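Local coordinates for protein chitinase (Jonesia denitrificans, PDB 5AA7) that probably takes part in chitin breakdown, this piece being the copper-binding AA10 lytic polysaccharide monooxygenase domain of a longer chitinase, at residues T75-T80 / P102-T107. Numbering follows the deposited sequence.
With CU1 (copper (I) ion), chain C.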
loop_
_atom_site.group_PDB
_atom_site.type_symbol
_atom_site.label_atom_id
_atom_site.label_comp_id
_atom_site.label_asym_id
_atom_site.label_seq_id
_atom_site.Cartn_x
_atom_site.Cartn_y
_atom_site.Cartn_z
ATOM N N THR A 75 -0.583 12.823 1.364
ATOM C CA THR A 75 -0.968 14.037 2.083
ATOM C C THR A 75 0.252 14.799 2.600
ATOM O O THR A 75 0.214 16.018 2.742
ATOM C CB THR A 75 -1.935 13.738 3.245
ATOM O OG1 THR A 75 -1.325 12.817 4.152
ATOM C CG2 THR A 75 -3.235 13.144 2.716
ATOM N N ALA A 76 1.333 14.083 2.897
ATOM C CA ALA A 76 2.577 14.717 3.310
ATOM C C ALA A 76 3.687 14.017 2.562
ATOM O O ALA A 76 4.103 12.932 2.961
ATOM C CB ALA A 76 2.781 14.581 4.812
ATOM N N PRO A 77 4.149 14.621 1.457
ATOM C CA PRO A 77 5.101 13.959 0.557
ATOM C C PRO A 77 6.546 14.039 1.057
ATOM O O PRO A 77 7.363 14.810 0.544
ATOM C CB PRO A 77 4.936 14.738 -0.747
ATOM C CG PRO A 77 4.596 16.139 -0.285
ATOM C CD PRO A 77 3.745 15.951 0.958
ATOM N N HIS A 78 6.862 13.227 2.056
ATOM C CA HIS A 78 8.206 13.216 2.627
ATOM C C HIS A 78 9.278 12.856 1.634
ATOM O O HIS A 78 9.044 12.066 0.718
ATOM C CB HIS A 78 8.286 12.190 3.731
ATOM C CG HIS A 78 7.231 12.363 4.753
ATOM N ND1 HIS A 78 7.076 13.533 5.461
ATOM C CD2 HIS A 78 6.268 11.523 5.181
ATOM C CE1 HIS A 78 6.055 13.410 6.283
ATOM N NE2 HIS A 78 5.561 12.195 6.138
ATOM N N ASN A 79 10.468 13.411 1.841
ATOM C CA ASN A 79 11.626 12.945 1.096
ATOM C C ASN A 79 11.723 11.427 1.226
ATOM O O ASN A 79 11.521 10.862 2.306
ATOM C CB ASN A 79 12.895 13.623 1.590
ATOM C CG ASN A 79 12.916 15.095 1.253
ATOM O OD1 ASN A 79 12.271 15.901 1.919
ATOM N ND2 ASN A 79 13.636 15.450 0.193
ATOM N N THR A 80 12.013 10.783 0.105
ATOM C CA THR A 80 11.805 9.345 -0.032
ATOM C C THR A 80 13.077 8.688 -0.515
ATOM O O THR A 80 13.775 9.231 -1.380
ATOM C CB THR A 80 10.688 9.088 -1.061
ATOM O OG1 THR A 80 9.468 9.665 -0.578
ATOM C CG2 THR A 80 10.481 7.597 -1.314
ATOM N N PRO A 102 8.540 13.318 -3.519
ATOM C CA PRO A 102 7.699 12.841 -4.618
ATOM C C PRO A 102 6.525 13.797 -4.851
ATOM O O PRO A 102 6.188 14.575 -3.950
ATOM C CB PRO A 102 7.181 11.498 -4.093
ATOM C CG PRO A 102 7.112 11.713 -2.607
ATOM C CD PRO A 102 8.279 12.594 -2.259
ATOM N N PRO A 103 5.911 13.748 -6.039
ATOM C CA PRO A 103 4.664 14.494 -6.241
ATOM C C PRO A 103 3.566 13.897 -5.367
ATOM O O PRO A 103 3.634 12.708 -5.043
ATOM C CB PRO A 103 4.347 14.254 -7.722
ATOM C CG PRO A 103 5.026 12.964 -8.044
ATOM C CD PRO A 103 6.275 12.930 -7.210
ATOM N N THR A 104 2.575 14.696 -4.984
ATOM C CA THR A 104 1.499 14.184 -4.135
ATOM C C THR A 104 0.550 13.242 -4.873
ATOM O O THR A 104 -0.179 12.483 -4.240
ATOM C CB THR A 104 0.707 15.309 -3.451
ATOM O OG1 THR A 104 0.308 16.273 -4.433
ATOM C CG2 THR A 104 1.572 15.994 -2.406
ATOM N N SER A 105 0.538 13.314 -6.204
ATOM C CA SER A 105 -0.108 12.304 -7.030
ATOM C C SER A 105 1.000 11.589 -7.802
ATOM O O SER A 105 1.650 12.180 -8.678
ATOM C CB SER A 105 -1.102 12.948 -7.991
ATOM O OG SER A 105 -1.760 11.954 -8.755
ATOM N N LEU A 106 1.240 10.329 -7.453
ATOM C CA LEU A 106 2.382 9.577 -7.974
ATOM C C LEU A 106 1.898 8.258 -8.549
ATOM O O LEU A 106 1.164 7.528 -7.883
ATOM C CB LEU A 106 3.387 9.295 -6.851
ATOM C CG LEU A 106 4.544 8.365 -7.209
ATOM C CD1 LEU A 106 5.404 8.987 -8.283
ATOM C CD2 LEU A 106 5.356 8.089 -5.961
ATOM N N THR A 107 2.302 7.950 -9.781
ATOM C CA THR A 107 1.893 6.705 -10.434
ATOM C C THR A 107 3.109 5.888 -10.846
ATOM O O THR A 107 4.031 6.406 -11.478
ATOM C CB THR A 107 1.022 6.981 -11.671
ATOM O OG1 THR A 107 -0.177 7.658 -11.264
ATOM C CG2 THR A 107 0.637 5.680 -12.389
HETATM CU CU CU1 C . 3.779 11.453 6.860
#
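Pro77 and His78 rest on Pro102 and Thr104 where the loop joining strands 68-74 and 80-87 meets the lead-in to strand 105-110, on the copper-bearing side of this AA10 lytic polysaccharide monooxygenase domain. Across the interface the evidence is for van der Waals packing, with 224 Å² buried in total. The CB of Pro77 is directed toward residues 102-107 and sits 3.4 Å from Pro102 O; the CG of Pro77 meets CG2 of Thr104 at 3.7 Å, the two side chains lying alongside each other. With chi1 at 51°, Thr104 OG1 lies between the backbone N and the carbonyl carbon, which places CG2 anti to the carbonyl carbon, where it meets Pro77. Deeper in, Pro102 brings its CD to 3.1 Å from His78 O, while Thr80 crosses the proline ring at about a right angle, OG1 being 3.6 Å from Pro102 CD.

Two hydrogen bonds hold the 75-80 loop internally. Pro77 is the centre of an inverse gamma turn, closed by His78 N to Ala76 O at 2.9 Å. Thr80 OG1 donates to His78 O at 2.8 Å, tilted 26° from the carbonyl plane; the same hydroxyl is also bonded to Trp124 NE1 on strand 118-126. A valine in place of Thr80 would probably leave both His78 O and the Trp124 indole N-H without this partner, loosening the backbone behind the copper ligand.

Metal coordination lies on the far side of the loop: His78, whose CB is directed away from residues 102-107, joins the N-terminal His1 in the histidine brace characteristic of these enzymes. Its NE2 binds copper at 2.1 Å, and Ala76 O sits 3.4 Å above the imidazole plane, over the ring centre.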